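Local structure of calcium-regulated actin-bundling protein (Dictyostelium discoideum, 4X3N) at residues E24-V37 / A165-H177. The protein binds and bundles actin filaments under the control of calcium, and may help build and remodel filopodia and pseudopodia as the cell moves. Sequence-based numbering, arbitrary orientation.
Sequences EKLSAEAMEFFCNV and ANPADFCTRSMNH
F33, A30 and L26 face M175, C171 and A168 where helices 28-37 and 167-174 cross almost at right angles (84°), their axes 9.9 Å apart. The F33 ring lies between CG of M175 on one face, 3.5 Å from the ring centroid and 17° off its normal, and V37 of its own helix on the other. At its rim, S174 OG sits in the ring plane, 3.3 Å from CZ of F33. With CG anti to the backbone N (chi1 174°), F33 runs past M175 in the opposite direction; M175 lays SD beside A30 CA, and the bend at chi3 turns CE toward the carboxylate of E29. Replacing F33 by alanine would remove the ring between M175 and V37 and is likely to open a gap beside S174. C171 packs its CB against CB of A30 (4.0 Å) and points SG at the edges of both the F33 and F34 rings. Farther along, L26 CD2 presses on the first turn of the other helix, 3.3 Å from A168 CA. No direct hydrogen bond joins the segments, but one water donates to E24 O and accepts from A168 N. Beyond the crossing, F34 reaches L154, L158 and the calcium ligand E155 of helix 153-160, packing the crossing against what is probably an EF-hand, while V37 and S174 meet H48 of helix 42-57.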
loop_
_atom_site.group_PDB
_atom_site.type_symbol
_atom_site.label_atom_id
_atom_site.label_comp_id
_atom_site.label_asym_id
_atom_site.label_seq_id
_atom_site.Cartn_x
_atom_site.Cartn_y
_atom_site.Cartn_z
ATOM N N GLU A 24 -3.890 16.915 -23.425
ATOM C CA GLU A 24 -5.263 16.465 -23.787
ATOM C C GLU A 24 -5.638 15.502 -22.663
ATOM O O GLU A 24 -5.070 14.419 -22.550
ATOM C CB GLU A 24 -5.321 15.776 -25.185
ATOM C CG GLU A 24 -6.577 16.120 -25.997
ATOM C CD GLU A 24 -6.952 15.093 -27.093
ATOM O OE1 GLU A 24 -6.230 14.998 -28.117
ATOM O OE2 GLU A 24 -7.997 14.382 -26.960
ATOM N N LYS A 25 -6.538 15.955 -21.806
ATOM C CA LYS A 25 -7.226 15.105 -20.875
ATOM C C LYS A 25 -7.986 14.001 -21.630
ATOM O O LYS A 25 -8.473 14.233 -22.702
ATOM C CB LYS A 25 -8.209 15.966 -20.115
ATOM C CG LYS A 25 -8.170 15.781 -18.611
ATOM C CD LYS A 25 -9.049 16.817 -17.907
ATOM C CE LYS A 25 -10.547 16.643 -18.204
ATOM N NZ LYS A 25 -11.263 15.712 -17.271
ATOM N N LEU A 26 -8.078 12.797 -21.075
ATOM C CA LEU A 26 -8.787 11.700 -21.721
ATOM C C LEU A 26 -10.273 11.698 -21.367
ATOM O O LEU A 26 -10.631 12.009 -20.271
ATOM C CB LEU A 26 -8.194 10.368 -21.268
ATOM C CG LEU A 26 -6.703 10.134 -21.537
ATOM C CD1 LEU A 26 -6.245 8.834 -20.909
ATOM C CD2 LEU A 26 -6.396 10.065 -23.019
ATOM N N SER A 27 -11.120 11.298 -22.298
ATOM C CA SER A 27 -12.505 10.965 -22.006
ATOM C C SER A 27 -12.553 9.861 -20.958
ATOM O O SER A 27 -11.551 9.163 -20.724
ATOM C CB SER A 27 -13.159 10.424 -23.256
ATOM O OG SER A 27 -12.683 9.120 -23.527
ATOM N N ALA A 28 -13.709 9.694 -20.328
ATOM C CA ALA A 28 -13.885 8.600 -19.386
ATOM C C ALA A 28 -13.654 7.250 -20.058
ATOM O O ALA A 28 -13.120 6.307 -19.447
ATOM C CB ALA A 28 -15.277 8.643 -18.761
ATOM N N GLU A 29 -14.079 7.150 -21.302
ATOM C CA GLU A 29 -13.980 5.899 -21.993
ATOM C C GLU A 29 -12.509 5.575 -22.290
ATOM O O GLU A 29 -12.097 4.447 -22.228
ATOM C CB GLU A 29 -14.759 6.019 -23.302
ATOM C CG GLU A 29 -14.988 4.701 -24.044
ATOM C CD GLU A 29 -15.545 4.880 -25.465
ATOM O OE1 GLU A 29 -16.209 5.909 -25.752
ATOM O OE2 GLU A 29 -15.305 3.989 -26.309
ATOM N N ALA A 30 -11.747 6.584 -22.683
ATOM C CA ALA A 30 -10.342 6.381 -23.013
ATOM C C ALA A 30 -9.564 6.112 -21.694
ATOM O O ALA A 30 -8.697 5.264 -21.664
ATOM C CB ALA A 30 -9.796 7.591 -23.702
ATOM N N MET A 31 -9.891 6.835 -20.621
ATOM C CA MET A 31 -9.250 6.617 -19.341
ATOM C C MET A 31 -9.479 5.197 -18.871
ATOM O O MET A 31 -8.579 4.593 -18.319
ATOM C CB MET A 31 -9.746 7.610 -18.310
ATOM C CG MET A 31 -9.012 7.577 -16.991
ATOM S SD MET A 31 -7.204 7.773 -17.161
ATOM C CE MET A 31 -7.094 9.584 -17.199
ATOM N N GLU A 32 -10.661 4.635 -19.118
ATOM C CA GLU A 32 -10.952 3.328 -18.562
ATOM C C GLU A 32 -10.099 2.347 -19.311
ATOM O O GLU A 32 -9.507 1.428 -18.708
ATOM C CB GLU A 32 -12.449 2.964 -18.698
ATOM C CG GLU A 32 -12.747 1.492 -18.381
ATOM C CD GLU A 32 -14.076 0.987 -18.988
ATOM O OE1 GLU A 32 -14.752 1.752 -19.716
ATOM O OE2 GLU A 32 -14.462 -0.179 -18.738
ATOM N N PHE A 33 -10.060 2.518 -20.639
ATOM C CA PHE A 33 -9.172 1.703 -21.495
ATOM C C PHE A 33 -7.736 1.762 -21.001
ATOM O O PHE A 33 -7.082 0.764 -20.758
ATOM C CB PHE A 33 -9.240 2.184 -22.944
ATOM C CG PHE A 33 -8.264 1.503 -23.832
ATOM C CD1 PHE A 33 -8.488 0.182 -24.249
ATOM C CD2 PHE A 33 -7.130 2.125 -24.234
ATOM C CE1 PHE A 33 -7.591 -0.441 -25.089
ATOM C CE2 PHE A 33 -6.238 1.500 -25.051
ATOM C CZ PHE A 33 -6.446 0.216 -25.453
ATOM N N PHE A 34 -7.249 2.987 -20.849
ATOM C CA PHE A 34 -5.875 3.233 -20.435
ATOM C C PHE A 34 -5.602 2.553 -19.114
ATOM O O PHE A 34 -4.582 1.894 -18.958
ATOM C CB PHE A 34 -5.700 4.737 -20.268
ATOM C CG PHE A 34 -4.303 5.173 -20.021
ATOM C CD1 PHE A 34 -3.806 5.219 -18.789
ATOM C CD2 PHE A 34 -3.521 5.620 -21.082
ATOM C CE1 PHE A 34 -2.480 5.605 -18.566
ATOM C CE2 PHE A 34 -2.202 6.002 -20.890
ATOM C CZ PHE A 34 -1.682 6.025 -19.637
ATOM N N CYS A 35 -6.478 2.740 -18.148
ATOM C CA CYS A 35 -6.269 2.136 -16.837
ATOM C C CYS A 35 -6.208 0.624 -16.924
ATOM O O CYS A 35 -5.388 -0.004 -16.210
ATOM C CB CYS A 35 -7.334 2.580 -15.812
ATOM S SG CYS A 35 -7.105 4.322 -15.348
ATOM N N ASN A 36 -7.034 0.029 -17.787
ATOM C CA ASN A 36 -6.978 -1.428 -17.956
ATOM C C ASN A 36 -5.721 -1.942 -18.557
ATOM O O ASN A 36 -5.142 -2.889 -18.055
ATOM C CB ASN A 36 -8.177 -1.911 -18.741
ATOM C CG ASN A 36 -9.439 -1.795 -17.923
ATOM O OD1 ASN A 36 -9.386 -1.902 -16.703
ATOM N ND2 ASN A 36 -10.564 -1.581 -18.562
ATOM N N VAL A 37 -5.273 -1.321 -19.645
ATOM C CA VAL A 37 -4.011 -1.679 -20.236
ATOM C C VAL A 37 -2.906 -1.512 -19.184
ATOM O O VAL A 37 -2.013 -2.341 -19.084
ATOM C CB VAL A 37 -3.642 -0.764 -21.476
ATOM C CG1 VAL A 37 -2.252 -1.150 -22.018
ATOM C CG2 VAL A 37 -4.700 -0.898 -22.572
ATOM N N ALA A 165 4.482 10.175 -28.964
ATOM C CA ALA A 165 3.492 9.415 -28.227
ATOM C C ALA A 165 2.850 10.276 -27.140
ATOM O O ALA A 165 3.512 11.180 -26.594
ATOM C CB ALA A 165 4.179 8.223 -27.615
ATOM N N ASN A 166 1.553 10.042 -26.868
ATOM C CA ASN A 166 0.937 10.672 -25.768
ATOM C C ASN A 166 -0.323 9.940 -25.438
ATOM O O ASN A 166 -0.782 9.121 -26.236
ATOM C CB ASN A 166 0.699 12.159 -26.064
ATOM C CG ASN A 166 -0.230 12.366 -27.197
ATOM O OD1 ASN A 166 -1.454 12.223 -27.078
ATOM N ND2 ASN A 166 0.323 12.715 -28.308
ATOM N N PRO A 167 -0.893 10.185 -24.266
ATOM C CA PRO A 167 -1.945 9.226 -23.860
ATOM C C PRO A 167 -3.202 9.205 -24.750
ATOM O O PRO A 167 -3.809 8.135 -25.033
ATOM C CB PRO A 167 -2.295 9.723 -22.453
ATOM C CG PRO A 167 -1.034 10.225 -21.953
ATOM C CD PRO A 167 -0.425 10.972 -23.121
ATOM N N ALA A 168 -3.666 10.375 -25.148
ATOM C CA ALA A 168 -4.867 10.406 -25.974
ATOM C C ALA A 168 -4.670 9.802 -27.358
ATOM O O ALA A 168 -5.483 8.993 -27.841
ATOM C CB ALA A 168 -5.379 11.841 -26.109
ATOM N N ASP A 169 -3.555 10.138 -27.979
ATOM C CA ASP A 169 -3.135 9.509 -29.217
ATOM C C ASP A 169 -3.037 7.991 -29.063
ATOM O O ASP A 169 -3.562 7.213 -29.891
ATOM C CB ASP A 169 -1.796 10.138 -29.699
ATOM C CG ASP A 169 -1.318 9.555 -31.054
ATOM O OD1 ASP A 169 -1.913 9.960 -32.096
ATOM O OD2 ASP A 169 -0.392 8.675 -31.093
ATOM N N PHE A 170 -2.335 7.552 -28.031
ATOM C CA PHE A 170 -2.218 6.144 -27.775
ATOM C C PHE A 170 -3.609 5.461 -27.718
ATOM O O PHE A 170 -3.806 4.417 -28.316
ATOM C CB PHE A 170 -1.449 5.899 -26.481
ATOM C CG PHE A 170 -1.593 4.496 -25.993
ATOM C CD1 PHE A 170 -0.984 3.465 -26.679
ATOM C CD2 PHE A 170 -2.417 4.208 -24.947
ATOM C CE1 PHE A 170 -1.176 2.179 -26.300
ATOM C CE2 PHE A 170 -2.593 2.884 -24.531
ATOM C CZ PHE A 170 -1.994 1.894 -25.217
ATOM N N CYS A 171 -4.563 6.044 -27.000
ATOM C CA CYS A 171 -5.884 5.426 -26.858
ATOM C C CYS A 171 -6.604 5.350 -28.229
ATOM O O CYS A 171 -7.222 4.322 -28.622
ATOM C CB CYS A 171 -6.710 6.197 -25.817
ATOM S SG CYS A 171 -6.094 6.075 -24.119
ATOM N N THR A 172 -6.446 6.417 -29.004
ATOM C CA THR A 172 -7.011 6.453 -30.353
ATOM C C THR A 172 -6.438 5.381 -31.177
ATOM O O THR A 172 -7.146 4.744 -31.899
ATOM C CB THR A 172 -6.650 7.763 -31.046
ATOM O OG1 THR A 172 -7.308 8.851 -30.356
ATOM C CG2 THR A 172 -7.025 7.742 -32.534
ATOM N N ARG A 173 -5.120 5.201 -31.115
ATOM C CA ARG A 173 -4.447 4.161 -31.834
ATOM C C ARG A 173 -4.772 2.751 -31.346
ATOM O O ARG A 173 -4.829 1.820 -32.160
ATOM C CB ARG A 173 -2.935 4.327 -31.782
ATOM C CG ARG A 173 -2.403 5.489 -32.599
ATOM C CD ARG A 173 -0.928 5.647 -32.341
ATOM N NE ARG A 173 -0.271 6.825 -32.969
ATOM C CZ ARG A 173 0.785 6.734 -33.802
ATOM N NH1 ARG A 173 1.313 5.578 -34.210
ATOM N NH2 ARG A 173 1.332 7.824 -34.224
ATOM N N SER A 174 -4.962 2.576 -30.054
ATOM C CA SER A 174 -5.008 1.208 -29.497
ATOM C C SER A 174 -6.400 0.681 -29.198
ATOM O O SER A 174 -6.603 -0.553 -29.217
ATOM C CB SER A 174 -4.188 1.150 -28.170
ATOM O OG SER A 174 -4.078 -0.243 -27.646
ATOM N N MET A 175 -7.339 1.571 -28.902
ATOM C CA MET A 175 -8.735 1.172 -28.623
ATOM C C MET A 175 -9.397 0.409 -29.773
ATOM O O MET A 175 -9.121 0.652 -30.942
ATOM C CB MET A 175 -9.573 2.355 -28.237
ATOM C CG MET A 175 -9.237 2.853 -26.856
ATOM S SD MET A 175 -10.154 4.318 -26.393
ATOM C CE MET A 175 -11.695 3.470 -26.010
ATOM N N ASN A 176 -10.204 -0.589 -29.422
ATOM C CA ASN A 176 -10.858 -1.460 -30.421
ATOM C C ASN A 176 -9.943 -2.203 -31.409
ATOM O O ASN A 176 -10.280 -2.401 -32.582
ATOM C CB ASN A 176 -11.879 -0.645 -31.214
ATOM C CG ASN A 176 -12.828 0.108 -30.317
ATOM O OD1 ASN A 176 -13.048 1.297 -30.499
ATOM N ND2 ASN A 176 -13.377 -0.577 -29.328
ATOM N N HIS A 177 -8.762 -2.577 -30.937
ATOM C CA HIS A 177 -7.891 -3.456 -31.685
ATOM C C HIS A 177 -7.652 -4.605 -30.763
ATOM O O HIS A 177 -6.736 -4.567 -29.960
ATOM C CB HIS A 177 -6.628 -2.735 -32.070
ATOM C CG HIS A 177 -6.892 -1.573 -32.962
ATOM N ND1 HIS A 177 -7.231 -1.718 -34.293
ATOM C CD2 HIS A 177 -6.933 -0.247 -32.706
ATOM C CE1 HIS A 177 -7.428 -0.528 -34.829
ATOM N NE2 HIS A 177 -7.245 0.382 -33.892
HETATM O O HOH W 1 -2.904 13.071 -24.081
#